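Local atomic coordinates of citrate lyase, subunit 1 (Methanosaeta concilii, PDB entry 6HXI), a protein that probably catalyses, as part of ATP citrate lyase, the ATP- and coenzyme A-dependent cleavage of citrate to acetyl-CoA and oxaloacetate. Residues E117-I122 and E199-T204. Residues are numbered along the deposited sequence; the frame is centred on the assembly and turned at random.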
ATOM      1  N   GLU C 117       4.930  64.449 -56.983  1.00 86.01           N
ATOM      2  CA  GLU C 117       5.849  63.985 -55.952  1.00 83.19           C
ATOM      3  C   GLU C 117       5.304  64.460 -54.606  1.00 83.65           C
ATOM      4  O   GLU C 117       5.443  65.638 -54.267  1.00 84.94           O
ATOM      5  CB  GLU C 117       7.288  64.475 -56.199  1.00 86.22           C
ATOM      6  CG  GLU C 117       8.091  63.584 -57.137  1.00 97.47           C
ATOM      7  CD  GLU C 117       9.602  63.762 -57.170  1.00112.17           C
ATOM      8  OE1 GLU C 117      10.127  64.735 -56.579  1.00105.07           O
ATOM      9  OE2 GLU C 117      10.269  62.907 -57.793  1.00 99.20           O
ATOM     10  N   TYR C 118       4.603  63.568 -53.889  1.00 75.50           N
ATOM     11  CA  TYR C 118       4.034  63.888 -52.577  1.00 73.06           C
ATOM     12  C   TYR C 118       4.813  63.185 -51.470  1.00 71.38           C
ATOM     13  O   TYR C 118       5.362  62.103 -51.684  1.00 67.88           O
ATOM     14  CB  TYR C 118       2.524  63.557 -52.482  1.00 74.13           C
ATOM     15  CG  TYR C 118       1.626  64.159 -53.552  1.00 78.87           C
ATOM     16  CD1 TYR C 118       1.896  65.412 -54.098  1.00 82.78           C
ATOM     17  CD2 TYR C 118       0.472  63.502 -53.970  1.00 79.97           C
ATOM     18  CE1 TYR C 118       1.075  65.968 -55.079  1.00 86.28           C
ATOM     19  CE2 TYR C 118      -0.360  64.049 -54.949  1.00 83.14           C
ATOM     20  CZ  TYR C 118      -0.054  65.281 -55.504  1.00 93.06           C
ATOM     21  OH  TYR C 118      -0.876  65.821 -56.470  1.00 96.23           O
ATOM     22  N   TYR C 119       4.877  63.820 -50.289  1.00 67.11           N
ATOM     23  CA  TYR C 119       5.595  63.296 -49.122  1.00 64.89           C
ATOM     24  C   TYR C 119       4.623  62.876 -48.037  1.00 65.70           C
ATOM     25  O   TYR C 119       3.657  63.594 -47.776  1.00 66.59           O
ATOM     26  CB  TYR C 119       6.559  64.384 -48.603  1.00 67.51           C
ATOM     27  CG  TYR C 119       7.098  64.191 -47.203  1.00 68.48           C
ATOM     28  CD1 TYR C 119       6.454  64.752 -46.103  1.00 70.45           C
ATOM     29  CD2 TYR C 119       8.291  63.507 -46.983  1.00 69.30           C
ATOM     30  CE1 TYR C 119       6.962  64.601 -44.812  1.00 71.76           C
ATOM     31  CE2 TYR C 119       8.818  63.361 -45.699  1.00 69.29           C
ATOM     32  CZ  TYR C 119       8.152  63.915 -44.618  1.00 77.35           C
ATOM     33  OH  TYR C 119       8.678  63.790 -43.357  1.00 80.14           O
ATOM     34  N   VAL C 120       4.908  61.751 -47.372  1.00 59.53           N
ATOM     35  CA  VAL C 120       4.142  61.241 -46.225  1.00 57.23           C
ATOM     36  C   VAL C 120       5.088  60.616 -45.189  1.00 58.77           C
ATOM     37  O   VAL C 120       5.963  59.829 -45.544  1.00 57.25           O
ATOM     38  CB  VAL C 120       2.937  60.313 -46.593  1.00 60.50           C
ATOM     39  CG1 VAL C 120       3.389  59.006 -47.247  1.00 59.82           C
ATOM     40  CG2 VAL C 120       2.059  60.030 -45.378  1.00 59.02           C
ATOM     41  N   ALA C 121       4.902  60.964 -43.912  1.00 55.43           N
ATOM     42  CA  ALA C 121       5.697  60.396 -42.826  1.00 53.55           C
ATOM     43  C   ALA C 121       4.881  60.182 -41.554  1.00 54.85           C
ATOM     44  O   ALA C 121       4.095  61.048 -41.151  1.00 53.14           O
ATOM     45  CB  ALA C 121       6.915  61.262 -42.539  1.00 55.40           C
ATOM     46  N   ILE C 122       5.073  59.017 -40.919  1.00 50.13           N
ATOM     47  CA  ILE C 122       4.403  58.696 -39.670  1.00 47.88           C
ATOM     48  C   ILE C 122       5.461  58.449 -38.602  1.00 52.23           C
ATOM     49  O   ILE C 122       6.393  57.678 -38.797  1.00 50.06           O
ATOM     50  CB  ILE C 122       3.309  57.592 -39.740  1.00 49.55           C
ATOM     51  CG1 ILE C 122       2.381  57.758 -40.965  1.00 49.36           C
ATOM     52  CG2 ILE C 122       2.484  57.549 -38.416  1.00 49.21           C
ATOM     53  CD1 ILE C 122       1.557  56.527 -41.290  1.00 51.92           C
ATOM     54  N   GLU C 199       8.600  56.757 -43.783  1.00 54.21           N
ATOM     55  CA  GLU C 199       8.728  57.924 -44.639  1.00 56.13           C
ATOM     56  C   GLU C 199       8.711  57.515 -46.103  1.00 62.66           C
ATOM     57  O   GLU C 199       9.560  56.734 -46.535  1.00 62.86           O
ATOM     58  CB  GLU C 199      10.012  58.683 -44.318  1.00 59.17           C
ATOM     59  CG  GLU C 199      10.211  59.959 -45.119  1.00 72.70           C
ATOM     60  CD  GLU C 199      11.665  60.354 -45.227  1.00110.37           C
ATOM     61  OE1 GLU C 199      12.234  60.804 -44.204  1.00113.70           O
ATOM     62  OE2 GLU C 199      12.252  60.166 -46.317  1.00116.00           O
ATOM     63  N   ILE C 200       7.738  58.047 -46.858  1.00 59.66           N
ATOM     64  CA  ILE C 200       7.626  57.846 -48.291  1.00 60.43           C
ATOM     65  C   ILE C 200       7.857  59.227 -48.893  1.00 66.74           C
ATOM     66  O   ILE C 200       6.974  60.095 -48.867  1.00 65.23           O
ATOM     67  CB  ILE C 200       6.328  57.146 -48.768  1.00 62.47           C
ATOM     68  CG1 ILE C 200       6.072  55.845 -47.958  1.00 60.43           C
ATOM     69  CG2 ILE C 200       6.449  56.842 -50.267  1.00 64.29           C
ATOM     70  CD1 ILE C 200       4.657  55.378 -47.961  1.00 62.42           C
ATOM     71  N   ASN C 201       9.110  59.435 -49.334  1.00 65.27           N
ATOM     72  CA  ASN C 201       9.601  60.687 -49.864  1.00 66.76           C
ATOM     73  C   ASN C 201      10.410  60.462 -51.145  1.00 74.05           C
ATOM     74  O   ASN C 201      11.631  60.268 -51.091  1.00 76.37           O
ATOM     75  CB  ASN C 201      10.426  61.432 -48.795  1.00 66.18           C
ATOM     76  CG  ASN C 201      10.797  62.853 -49.152  1.00 87.38           C
ATOM     77  OD1 ASN C 201      10.058  63.572 -49.837  1.00 76.46           O
ATOM     78  ND2 ASN C 201      11.921  63.312 -48.625  1.00 84.52           N
ATOM     79  N   PRO C 202       9.744  60.462 -52.315  1.00 69.80           N
ATOM     80  CA  PRO C 202       8.321  60.743 -52.548  1.00 68.56           C
ATOM     81  C   PRO C 202       7.438  59.522 -52.899  1.00 72.19           C
ATOM     82  O   PRO C 202       7.928  58.406 -53.088  1.00 71.09           O
ATOM     83  CB  PRO C 202       8.399  61.727 -53.729  1.00 72.22           C
ATOM     84  CG  PRO C 202       9.668  61.299 -54.510  1.00 78.35           C
ATOM     85  CD  PRO C 202      10.459  60.362 -53.599  1.00 73.37           C
ATOM     86  N   PHE C 203       6.121  59.739 -52.949  1.00 69.31           N
ATOM     87  CA  PHE C 203       5.152  58.777 -53.450  1.00 69.54           C
ATOM     88  C   PHE C 203       4.470  59.408 -54.676  1.00 76.86           C
ATOM     89  O   PHE C 203       4.525  60.626 -54.835  1.00 76.52           O
ATOM     90  CB  PHE C 203       4.164  58.275 -52.379  1.00 69.48           C
ATOM     91  CG  PHE C 203       3.048  59.172 -51.897  1.00 70.85           C
ATOM     92  CD1 PHE C 203       1.802  59.154 -52.517  1.00 74.48           C
ATOM     93  CD2 PHE C 203       3.195  59.930 -50.743  1.00 72.10           C
ATOM     94  CE1 PHE C 203       0.752  59.945 -52.041  1.00 75.46           C
ATOM     95  CE2 PHE C 203       2.141  60.719 -50.262  1.00 74.78           C
ATOM     96  CZ  PHE C 203       0.926  60.717 -50.914  1.00 73.71           C
ATOM     97  N   THR C 204       3.915  58.584 -55.583  1.00 76.54           N
ATOM     98  CA  THR C 204       3.246  59.052 -56.800  1.00 79.18           C
ATOM     99  C   THR C 204       2.024  58.190 -57.150  1.00 85.05           C
ATOM    100  O   THR C 204       1.667  57.254 -56.426  1.00 82.49           O
ATOM    101  CB  THR C 204       4.246  59.174 -57.991  1.00 90.94           C
ATOM    102  OG1 THR C 204       5.448  59.819 -57.566  1.00 97.12           O
ATOM    103  CG2 THR C 204       3.657  59.935 -59.186  1.00 87.87           C
TER
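The F203 ring packs against Y118 and V120: Y118 CB sits over one face, 3.8 Å from the centroid of the F203 ring, and V120 CG1 comes within 3.6 Å of F203 CD2. A first torsion of 74° sets F203 CG between its own backbone N and carbonyl carbon and brings the ring across to the 117-122 segment. The Y118 ring turns its edge to the F203 face in an offset T-shaped pair, planes 77° apart. An alanine in place of F203 would probably open a gap beside Y118 CB and V120 CG1 and leave the Y118 edge without its aromatic partner. Two antiparallel hydrogen-bonded pairs join the strands, each by two backbone hydrogen bonds: Y118 with F203, where F203 N reaches Y118 O at 2.8 Å, and V120 with I200. Between them the register slips by one residue, a beta bulge at N201 and the cis-proline P202, in the antiparallel sheet of the ATP-grasp region. On the other face from F203, the Y119 ring spans E199 and N201; its CE2 is 3.7 Å from E199 CG, while N201 OD1 approaches CD2 of the Y119 ring at the edge, 3.4 Å away. G138 N hydrogen-bonds N201 OD1, and E199 OE1 is hydrogen-bonded to Y197 OH. E117 runs alongside P202, CD 3.6 Å from P202 CG, its OE2 hydrogen-bonded to H114 NE2. Farther out, F182 of helix 173-192 meets the F203 ring.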